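PDB 1Z05: transcriptional regulator, ROK family from Vibrio cholerae O1 biovar eltor, which probably binds DNA and regulates the transcription of genes of carbohydrate metabolism, as a zinc-binding homologue of the repressor Mlc. Local coordinates for residues A[43-48]-A[416-421]; A[54-59]-A[73-78]; A[115-120]-A[189-194]. All blocks are in the same frame, centred on the assembly; numbering follows the deposited sequence.

Interaction 1 of 3, residues A[43-48]-A[416-421]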
loop_
_atom_site.group_PDB
_atom_site.type_symbol
_atom_site.label_atom_id
_atom_site.label_comp_id
_atom_site.label_asym_id
_atom_site.label_seq_id
_atom_site.Cartn_x
_atom_site.Cartn_y
_atom_site.Cartn_z
ATOM N N ARG A 43 -18.620 4.185 -10.195
ATOM C CA ARG A 43 -18.026 3.806 -11.481
ATOM C C ARG A 43 -18.721 4.495 -12.663
ATOM O O ARG A 43 -18.061 5.026 -13.558
ATOM C CB ARG A 43 -18.057 2.289 -11.660
ATOM C CG ARG A 43 -17.075 1.559 -10.750
ATOM C CD ARG A 43 -17.075 0.042 -10.983
ATOM N NE ARG A 43 -16.449 -0.312 -12.259
ATOM C CZ ARG A 43 -17.047 -0.977 -13.247
ATOM N NH1 ARG A 43 -18.301 -1.401 -13.119
ATOM N NH2 ARG A 43 -16.377 -1.238 -14.363
ATOM N N VAL A 44 -20.052 4.483 -12.651
ATOM C CA VAL A 44 -20.846 5.122 -13.706
ATOM C C VAL A 44 -20.669 6.644 -13.699
ATOM O O VAL A 44 -20.475 7.258 -14.746
ATOM C CB VAL A 44 -22.338 4.734 -13.608
ATOM C CG1 VAL A 44 -23.213 5.636 -14.500
ATOM C CG2 VAL A 44 -22.521 3.277 -14.002
ATOM N N TYR A 45 -20.723 7.240 -12.513
ATOM C CA TYR A 45 -20.550 8.688 -12.373
ATOM C C TYR A 45 -19.172 9.169 -12.854
ATOM O O TYR A 45 -19.056 10.226 -13.506
ATOM C CB TYR A 45 -20.783 9.089 -10.919
ATOM C CG TYR A 45 -20.642 10.560 -10.678
ATOM C CD1 TYR A 45 -21.737 11.419 -10.844
ATOM C CD2 TYR A 45 -19.414 11.110 -10.291
ATOM C CE1 TYR A 45 -21.611 12.795 -10.620
ATOM C CE2 TYR A 45 -19.282 12.489 -10.076
ATOM C CZ TYR A 45 -20.382 13.318 -10.244
ATOM O OH TYR A 45 -20.268 14.671 -10.012
ATOM N N LYS A 46 -18.131 8.404 -12.523
ATOM C CA LYS A 46 -16.767 8.708 -12.994
ATOM C C LYS A 46 -16.663 8.666 -14.523
ATOM O O LYS A 46 -16.025 9.535 -15.131
ATOM C CB LYS A 46 -15.735 7.776 -12.347
ATOM C CG LYS A 46 -14.287 8.129 -12.691
ATOM C CD LYS A 46 -13.309 7.115 -12.117
ATOM C CE LYS A 46 -11.875 7.450 -12.488
ATOM N NZ LYS A 46 -10.949 6.531 -11.764
ATOM N N LEU A 47 -17.289 7.666 -15.143
ATOM C CA LEU A 47 -17.341 7.602 -16.608
ATOM C C LEU A 47 -18.017 8.835 -17.219
ATOM O O LEU A 47 -17.498 9.436 -18.164
ATOM C CB LEU A 47 -18.038 6.319 -17.074
ATOM C CG LEU A 47 -17.195 5.040 -17.054
ATOM C CD1 LEU A 47 -18.067 3.819 -17.344
ATOM C CD2 LEU A 47 -16.026 5.117 -18.037
ATOM N N ILE A 48 -19.167 9.213 -16.662
ATOM C CA ILE A 48 -19.905 10.396 -17.114
ATOM C C ILE A 48 -19.092 11.687 -16.918
ATOM O O ILE A 48 -19.043 12.551 -17.808
ATOM C CB ILE A 48 -21.274 10.503 -16.396
ATOM C CG1 ILE A 48 -22.144 9.300 -16.748
ATOM C CG2 ILE A 48 -22.003 11.775 -16.797
ATOM C CD1 ILE A 48 -23.343 9.117 -15.852
ATOM N N ALA A 416 -14.535 10.644 -3.170
ATOM C CA ALA A 416 -15.763 10.127 -2.525
ATOM C C ALA A 416 -16.952 10.066 -3.489
ATOM O O ALA A 416 -17.833 9.230 -3.319
ATOM C CB ALA A 416 -16.141 10.950 -1.292
ATOM N N LEU A 417 -16.974 10.956 -4.482
ATOM C CA LEU A 417 -17.951 10.874 -5.586
ATOM C C LEU A 417 -17.670 9.632 -6.454
ATOM O O LEU A 417 -18.569 8.842 -6.730
ATOM C CB LEU A 417 -17.919 12.147 -6.448
ATOM C CG LEU A 417 -18.437 13.442 -5.796
ATOM C CD1 LEU A 417 -18.075 14.660 -6.609
ATOM C CD2 LEU A 417 -19.953 13.415 -5.566
ATOM N N TYR A 418 -16.415 9.469 -6.856
ATOM C CA TYR A 418 -15.982 8.320 -7.655
ATOM C C TYR A 418 -16.112 6.971 -6.923
ATOM O O TYR A 418 -16.347 5.938 -7.554
ATOM C CB TYR A 418 -14.547 8.519 -8.116
ATOM C CG TYR A 418 -14.347 9.613 -9.146
ATOM C CD1 TYR A 418 -15.432 10.315 -9.697
ATOM C CD2 TYR A 418 -13.068 9.926 -9.592
ATOM C CE1 TYR A 418 -15.233 11.314 -10.653
ATOM C CE2 TYR A 418 -12.859 10.912 -10.550
ATOM C CZ TYR A 418 -13.938 11.600 -11.070
ATOM O OH TYR A 418 -13.698 12.567 -12.015
ATOM N N ASP A 419 -15.936 6.976 -5.604
ATOM C CA ASP A 419 -16.144 5.766 -4.815
ATOM C C ASP A 419 -17.640 5.510 -4.631
ATOM O O ASP A 419 -18.035 4.414 -4.239
ATOM C CB ASP A 419 -15.436 5.854 -3.456
ATOM C CG ASP A 419 -13.911 5.812 -3.572
ATOM O OD1 ASP A 419 -13.382 5.497 -4.662
ATOM O OD2 ASP A 419 -13.237 6.102 -2.558
ATOM N N GLY A 420 -18.459 6.525 -4.919
ATOM C CA GLY A 420 -19.918 6.421 -4.843
ATOM C C GLY A 420 -20.480 6.755 -3.472
ATOM O O GLY A 420 -21.698 6.927 -3.321
ATOM N N LEU A 421 -19.603 6.847 -2.471
ATOM C CA LEU A 421 -20.017 7.155 -1.099
ATOM C C LEU A 421 -20.837 8.451 -1.014
ATOM O O LEU A 421 -21.928 8.474 -0.437
ATOM C CB LEU A 421 -18.797 7.231 -0.165
ATOM C CG LEU A 421 -19.029 7.229 1.358
ATOM C CD1 LEU A 421 -17.872 6.556 2.091
ATOM C CD2 LEU A 421 -19.264 8.631 1.922
#
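L417, which packs on Y45 of helix 35-51, offers its carbonyl O to the backbone N of G420 at 2.9 Å. This bond spans the turn where the helix gives way to G420. Glycine suits position 420 because its positive phi breaks the helix sharply, and the same residue is the N-cap of helix 421-428.

The main contact is a CH-pi stack. CG of K46 sits over the centre of the Y418 ring, 3.6 Å from its centroid and only 3° off the ring normal. With CG anti to the backbone N (chi1 -174°) and the rest of the chain extended, the lysine runs across this face at about a right angle to the tyrosine. K46 CB touches Y418 CD1 at 3.7 Å, while CD lies 3.8 Å from Y418 CD2. A long aliphatic chain covers an aromatic face well and still carries its ammonium beyond the rim. The hydroxyl of Y418 is bonded to D49, one turn further along the same helix as K46, which helps fix the ring.

Y45 fills the deeper side. Its CE2 lies 3.9 Å from L417 CB, and its CD2 meets Y418 CD1 at 4.1 Å, the two rings touching edge to edge. L127 and L423 also pack on Y45 and L417. The arrangement is interdomain helix packing: the first modelled helix of what is probably a winged helix-turn-helix domain packs against the end of helix 407-418, as in Mlc-like regulators.

Interaction 2 of 3, residues A[54-59]-A[73-78]; sequences ISRIDL and ITRELI. With SO4 (sulfate ion), chain G.
T74, on the second helix of the pair, meets R56 from the first. R56 is extended from CG to NE, and its NE gives T74 OG1 a weak, bent hydrogen bond of 3.3 Å (145°). The single N-H of R56 NE is shared between T74 OG1 and water 1, which fits the weakness of that bond; the water in turn lies 2.7 Å from T74 OG1. The threonine hydroxyl is bonded back to I70 O in its own helix as well, so a small group that can both give and take suits this place. Its methyl CG2 lies 4.3 Å from L59 CD1, on the apolar side of the contact.

Next comes R75, whose chain bends at chi2 and chi3, and whose NE donates a hydrogen bond of 2.7 Å to O4 of the sulfate. The water lies 2.9 Å from sulfate O3, linking the ion to the R56–T74 pair.

One turn on, I78 CD1 reaches the edge of the R56 guanidinium, 3.3 Å from NH2, which also forms a salt bridge with E85. Helix 56-63 followed by helix 67-79 makes a helix-turn-helix, and the sulfate, probably from the crystallisation liquor, is consistent with an anion-attracting surface on what is probably its recognition helix.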
loop_
_atom_site.group_PDB
_atom_site.type_symbol
_atom_site.label_atom_id
_atom_site.label_comp_id
_atom_site.label_asym_id
_atom_site.label_seq_id
_atom_site.Cartn_x
_atom_site.Cartn_y
_atom_site.Cartn_z
ATOM N N ILE A 54 -22.254 11.169 -22.871
ATOM C CA ILE A 54 -22.077 9.744 -23.150
ATOM C C ILE A 54 -23.421 9.024 -23.111
ATOM O O ILE A 54 -24.245 9.295 -22.241
ATOM C CB ILE A 54 -21.046 9.098 -22.160
ATOM C CG1 ILE A 54 -20.765 7.634 -22.526
ATOM C CG2 ILE A 54 -21.505 9.248 -20.698
ATOM C CD1 ILE A 54 -19.605 7.001 -21.734
ATOM N N SER A 55 -23.634 8.108 -24.055
ATOM C CA SER A 55 -24.882 7.355 -24.124
ATOM C C SER A 55 -24.922 6.237 -23.096
ATOM O O SER A 55 -23.881 5.786 -22.603
ATOM C CB SER A 55 -25.081 6.766 -25.516
ATOM O OG SER A 55 -24.172 5.710 -25.761
ATOM N N ARG A 56 -26.131 5.779 -22.788
ATOM C CA ARG A 56 -26.304 4.678 -21.856
ATOM C C ARG A 56 -25.689 3.395 -22.404
ATOM O O ARG A 56 -25.126 2.603 -21.645
ATOM C CB ARG A 56 -27.783 4.479 -21.529
ATOM C CG ARG A 56 -28.309 5.459 -20.494
ATOM C CD ARG A 56 -29.787 5.228 -20.232
ATOM N NE ARG A 56 -30.322 6.196 -19.277
ATOM C CZ ARG A 56 -30.618 7.461 -19.568
ATOM N NH1 ARG A 56 -30.431 7.935 -20.795
ATOM N NH2 ARG A 56 -31.103 8.258 -18.626
ATOM N N ILE A 57 -25.790 3.192 -23.717
ATOM C CA ILE A 57 -25.175 2.017 -24.341
ATOM C C ILE A 57 -23.634 2.041 -24.205
ATOM O O ILE A 57 -23.032 1.024 -23.860
ATOM C CB ILE A 57 -25.706 1.743 -25.801
ATOM C CG1 ILE A 57 -25.317 0.339 -26.287
ATOM C CG2 ILE A 57 -25.260 2.810 -26.791
ATOM C CD1 ILE A 57 -26.040 -0.791 -25.572
ATOM N N ASP A 58 -23.022 3.206 -24.423
ATOM C CA ASP A 58 -21.581 3.401 -24.196
ATOM C C ASP A 58 -21.165 3.198 -22.729
ATOM O O ASP A 58 -20.105 2.627 -22.450
ATOM C CB ASP A 58 -21.144 4.793 -24.663
ATOM C CG ASP A 58 -20.953 4.883 -26.174
ATOM O OD1 ASP A 58 -21.468 4.016 -26.914
ATOM O OD2 ASP A 58 -20.280 5.838 -26.624
ATOM N N LEU A 59 -21.996 3.670 -21.799
ATOM C CA LEU A 59 -21.768 3.424 -20.375
ATOM C C LEU A 59 -21.863 1.938 -20.046
ATOM O O LEU A 59 -21.073 1.416 -19.260
ATOM C CB LEU A 59 -22.759 4.211 -19.512
ATOM C CG LEU A 59 -22.551 5.709 -19.335
ATOM C CD1 LEU A 59 -23.813 6.301 -18.685
ATOM C CD2 LEU A 59 -21.294 6.015 -18.518
ATOM N N ILE A 73 -29.120 2.914 -12.064
ATOM C CA ILE A 73 -28.107 3.847 -11.567
ATOM C C ILE A 73 -28.317 5.272 -12.099
ATOM O O ILE A 73 -28.336 6.231 -11.317
ATOM C CB ILE A 73 -26.657 3.372 -11.873
ATOM C CG1 ILE A 73 -26.334 2.098 -11.071
ATOM C CG2 ILE A 73 -25.654 4.481 -11.553
ATOM C CD1 ILE A 73 -25.224 1.234 -11.670
ATOM N N THR A 74 -28.464 5.413 -13.415
ATOM C CA THR A 74 -28.648 6.742 -14.000
ATOM C C THR A 74 -29.940 7.401 -13.534
ATOM O O THR A 74 -29.974 8.613 -13.344
ATOM C CB THR A 74 -28.614 6.736 -15.549
ATOM O OG1 THR A 74 -29.536 5.766 -16.056
ATOM C CG2 THR A 74 -27.208 6.444 -16.066
ATOM N N ARG A 75 -31.003 6.613 -13.360
ATOM C CA ARG A 75 -32.274 7.171 -12.909
ATOM C C ARG A 75 -32.151 7.804 -11.516
ATOM O O ARG A 75 -32.649 8.908 -11.293
ATOM C CB ARG A 75 -33.398 6.121 -12.973
ATOM C CG ARG A 75 -34.816 6.596 -12.571
ATOM C CD ARG A 75 -35.241 7.945 -13.189
ATOM N NE ARG A 75 -34.860 8.103 -14.593
ATOM C CZ ARG A 75 -34.924 9.251 -15.265
ATOM N NH1 ARG A 75 -35.361 10.355 -14.672
ATOM N NH2 ARG A 75 -34.553 9.296 -16.536
ATOM N N GLU A 76 -31.502 7.098 -10.584
ATOM C CA GLU A 76 -31.239 7.659 -9.257
ATOM C C GLU A 76 -30.366 8.921 -9.353
ATOM O O GLU A 76 -30.629 9.910 -8.669
ATOM C CB GLU A 76 -30.610 6.630 -8.304
ATOM C CG GLU A 76 -31.483 5.410 -8.034
ATOM C CD GLU A 76 -31.279 4.788 -6.650
ATOM O OE1 GLU A 76 -30.468 5.313 -5.849
ATOM O OE2 GLU A 76 -31.946 3.765 -6.365
ATOM N N LEU A 77 -29.345 8.895 -10.209
ATOM C CA LEU A 77 -28.462 10.059 -10.354
ATOM C C LEU A 77 -29.159 11.249 -11.022
ATOM O O LEU A 77 -28.937 12.396 -10.632
ATOM C CB LEU A 77 -27.160 9.694 -11.081
ATOM C CG LEU A 77 -26.194 8.678 -10.451
ATOM C CD1 LEU A 77 -24.998 8.467 -11.369
ATOM C CD2 LEU A 77 -25.736 9.079 -9.051
ATOM N N ILE A 78 -30.007 10.979 -12.013
ATOM C CA ILE A 78 -30.808 12.035 -12.642
ATOM C C ILE A 78 -31.784 12.686 -11.650
ATOM O O ILE A 78 -31.836 13.918 -11.535
ATOM C CB ILE A 78 -31.558 11.530 -13.906
ATOM C CG1 ILE A 78 -30.569 11.388 -15.069
ATOM C CG2 ILE A 78 -32.702 12.498 -14.290
ATOM C CD1 ILE A 78 -30.964 10.379 -16.099
HETATM S S SO4 G . -35.722 5.559 -17.159
HETATM O O1 SO4 G . -36.865 6.462 -17.281
HETATM O O2 SO4 G . -36.177 4.184 -17.347
HETATM O O3 SO4 G . -34.713 5.908 -18.160
HETATM O O4 SO4 G . -35.133 5.670 -15.828
HETATM O O HOH W 1 -32.136 5.852 -16.747
#

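Interaction 3 of 3, residues A[115-120]-A[189-194]. With SO4 (sulfate ion), chain C; SO4 (sulfate ion), chain D; SO4 (sulfate ion), chain F.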
loop_
_atom_site.group_PDB
_atom_site.type_symbol
_atom_site.label_atom_id
_atom_site.label_comp_id
_atom_site.label_asym_id
_atom_site.label_seq_id
_atom_site.Cartn_x
_atom_site.Cartn_y
_atom_site.Cartn_z
ATOM N N LEU A 115 -6.934 22.889 8.887
ATOM C CA LEU A 115 -6.479 23.263 10.217
ATOM C C LEU A 115 -4.958 23.305 10.183
ATOM O O LEU A 115 -4.299 22.263 10.222
ATOM C CB LEU A 115 -6.989 22.281 11.287
ATOM C CG LEU A 115 -6.709 22.643 12.757
ATOM C CD1 LEU A 115 -7.245 24.034 13.109
ATOM C CD2 LEU A 115 -7.284 21.601 13.714
ATOM N N GLY A 116 -4.411 24.515 10.077
ATOM C CA GLY A 116 -2.968 24.711 10.027
ATOM C C GLY A 116 -2.436 25.145 11.377
ATOM O O GLY A 116 -3.189 25.216 12.349
ATOM N N ARG A 117 -1.138 25.447 11.435
ATOM C CA ARG A 117 -0.494 25.840 12.688
ATOM C C ARG A 117 -0.862 27.267 13.075
ATOM O O ARG A 117 -0.282 28.233 12.572
ATOM C CB ARG A 117 1.026 25.669 12.598
ATOM C CG ARG A 117 1.463 24.218 12.408
ATOM C CD ARG A 117 2.884 24.131 11.874
ATOM N NE ARG A 117 3.435 22.775 11.964
ATOM C CZ ARG A 117 3.241 21.813 11.066
ATOM N NH1 ARG A 117 2.495 22.032 9.983
ATOM N NH2 ARG A 117 3.802 20.622 11.248
ATOM N N GLY A 118 -1.848 27.386 13.956
ATOM C CA GLY A 118 -2.307 28.682 14.430
ATOM C C GLY A 118 -3.350 29.343 13.552
ATOM O O GLY A 118 -3.671 30.515 13.743
ATOM N N TYR A 119 -3.893 28.599 12.594
ATOM C CA TYR A 119 -4.953 29.130 11.740
ATOM C C TYR A 119 -5.931 28.076 11.222
ATOM O O TYR A 119 -5.660 26.871 11.257
ATOM C CB TYR A 119 -4.364 29.901 10.559
ATOM C CG TYR A 119 -3.671 29.024 9.538
ATOM C CD1 TYR A 119 -4.384 28.445 8.482
ATOM C CD2 TYR A 119 -2.300 28.774 9.630
ATOM C CE1 TYR A 119 -3.739 27.629 7.533
ATOM C CE2 TYR A 119 -1.652 27.978 8.696
ATOM C CZ TYR A 119 -2.375 27.411 7.655
ATOM O OH TYR A 119 -1.721 26.626 6.741
ATOM N N LEU A 120 -7.067 28.562 10.729
ATOM C CA LEU A 120 -8.071 27.736 10.087
ATOM C C LEU A 120 -8.457 28.382 8.770
ATOM O O LEU A 120 -8.810 29.563 8.735
ATOM C CB LEU A 120 -9.308 27.584 10.984
ATOM C CG LEU A 120 -10.556 26.946 10.346
ATOM C CD1 LEU A 120 -10.306 25.467 10.012
ATOM C CD2 LEU A 120 -11.786 27.100 11.239
ATOM N N GLN A 189 -3.316 12.753 17.208
ATOM C CA GLN A 189 -2.437 13.772 17.771
ATOM C C GLN A 189 -1.945 14.596 16.598
ATOM O O GLN A 189 -2.026 14.143 15.450
ATOM C CB GLN A 189 -1.274 13.149 18.565
ATOM C CG GLN A 189 -0.019 12.805 17.778
ATOM C CD GLN A 189 1.019 12.070 18.614
ATOM O OE1 GLN A 189 1.138 12.283 19.825
ATOM N NE2 GLN A 189 1.781 11.204 17.967
ATOM N N MET A 190 -1.469 15.807 16.871
ATOM C CA MET A 190 -1.018 16.684 15.796
ATOM C C MET A 190 -0.014 17.730 16.277
ATOM O O MET A 190 0.112 17.956 17.487
ATOM C CB MET A 190 -2.226 17.335 15.104
ATOM C CG MET A 190 -2.995 18.338 15.940
ATOM S SD MET A 190 -4.353 19.057 15.015
ATOM C CE MET A 190 -3.493 19.691 13.560
ATOM N N PRO A 191 0.713 18.367 15.335
ATOM C CA PRO A 191 1.628 19.441 15.740
ATOM C C PRO A 191 0.849 20.665 16.214
ATOM O O PRO A 191 -0.325 20.817 15.868
ATOM C CB PRO A 191 2.389 19.779 14.448
ATOM C CG PRO A 191 2.042 18.706 13.468
ATOM C CD PRO A 191 0.736 18.140 13.878
ATOM N N HIS A 192 1.504 21.509 17.013
ATOM C CA HIS A 192 0.972 22.814 17.440
ATOM C C HIS A 192 -0.118 22.716 18.508
ATOM O O HIS A 192 0.017 23.290 19.588
ATOM C CB HIS A 192 0.478 23.639 16.238
ATOM C CG HIS A 192 0.052 25.029 16.594
ATOM N ND1 HIS A 192 0.947 26.068 16.735
ATOM C CD2 HIS A 192 -1.172 25.552 16.847
ATOM C CE1 HIS A 192 0.292 27.171 17.053
ATOM N NE2 HIS A 192 -0.995 26.884 17.128
ATOM N N TYR A 193 -1.193 21.995 18.199
ATOM C CA TYR A 193 -2.319 21.860 19.118
ATOM C C TYR A 193 -2.111 20.694 20.080
ATOM O O TYR A 193 -1.416 19.722 19.763
ATOM C CB TYR A 193 -3.640 21.700 18.354
ATOM C CG TYR A 193 -3.905 22.792 17.342
ATOM C CD1 TYR A 193 -4.415 24.029 17.744
ATOM C CD2 TYR A 193 -3.640 22.594 15.985
ATOM C CE1 TYR A 193 -4.659 25.040 16.826
ATOM C CE2 TYR A 193 -3.884 23.604 15.047
ATOM C CZ TYR A 193 -4.393 24.827 15.483
ATOM O OH TYR A 193 -4.646 25.841 14.586
ATOM N N ASN A 194 -2.697 20.811 21.265
ATOM C CA ASN A 194 -2.669 19.743 22.247
ATOM C C ASN A 194 -3.889 18.850 22.045
ATOM O O ASN A 194 -4.960 19.093 22.614
ATOM C CB ASN A 194 -2.624 20.322 23.662
ATOM C CG ASN A 194 -2.600 19.248 24.737
ATOM O OD1 ASN A 194 -2.165 18.114 24.498
ATOM N ND2 ASN A 194 -3.064 19.603 25.933
HETATM S S SO4 C . 1.380 25.591 8.351
HETATM O O1 SO4 C . 1.003 26.167 7.065
HETATM O O2 SO4 C . 2.487 24.661 8.195
HETATM O O3 SO4 C . 1.773 26.706 9.213
HETATM O O4 SO4 C . 0.248 24.870 8.924
HETATM S S SO4 D . 4.600 19.545 7.682
HETATM O O1 SO4 D . 3.749 19.365 6.509
HETATM O O2 SO4 D . 5.960 19.130 7.363
HETATM O O3 SO4 D . 4.604 20.955 8.054
HETATM O O4 SO4 D . 4.086 18.764 8.802
HETATM S S SO4 F . 4.760 21.215 18.253
HETATM O O1 SO4 F . 4.138 22.113 19.222
HETATM O O2 SO4 F . 3.983 19.983 18.162
HETATM O O3 SO4 F . 4.815 21.863 16.944
HETATM O O4 SO4 F . 6.119 20.898 18.689
#
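The segments come nearest at R117 and H192, whose CA atoms are 5.8 Å apart, where the type II beta turn from G116 to Y119 meets a gamma turn centred on H192 and closed by the bond from Y193 N to P191 O. The tyrosine Y193 ties them together. Its OH donates to G116 O at 2.7 Å, approaching almost along the C=O axis (169°), so the phenol holds the carbonyl of the turn's first residue. L115 packs against the same ring, CG lying 3.8 Å from Y193 CE2, while its CD2 branch meets M190 SD at 4.1 Å. Leucine and methionine suit this inner side, which continues into L176.

The H192 ring turns one face to R117 and G118 and sets its CD2 edge over the centre of the Y193 ring. A trans first torsion (chi1 -174°) lays the imidazole against G118, whose N stands 3.3 Å above the plane of the H192 ring toward its rim. Glycine fits position 118, the third of a type II turn, where phi is positive.

Outward, R117 sends its extended chain past P191, NH2 touching P191 CG at 3.4 Å. Its backbone N donates to O4 of one sulfate (chain C) at 2.9 Å, nearly straight (165°), and Y119 OH donates to O1 of that ion at 2.8 Å. R117 NH2 bonds a second sulfate (chain D), and H192 N a third (chain F), while R114 and G245 also bind sulfate. The ions probably come from the crystallisation liquor. Still, hairpin turns in this position hold nucleotide phosphates in sugar kinases of the same superfamily, so the chemistry implies a surface suited to anions, consistent with a relic of such a site.

Overall arrangement
From the N terminus, helix 35-51 supplies the first side of interaction 1, whose partner comes only near the end of the chain. Interaction 2 follows at once, closing a short loop of 13 residues within the helix-turn-helix. The chain then enters the ROK fold, where interaction 3 joins the hairpin of strands 108-116 and 119-126 to the loop after strand 186-189. Interactions 2 and 3 are in series, and both nest inside the long loop that interaction 1 closes. Through L47 and I48 on L59, the junction made by interaction 1 packs directly on the helix pair of interaction 2; interaction 3 lies on the opposite side of the chain's centre, about 32 Å from interaction 1 between centres.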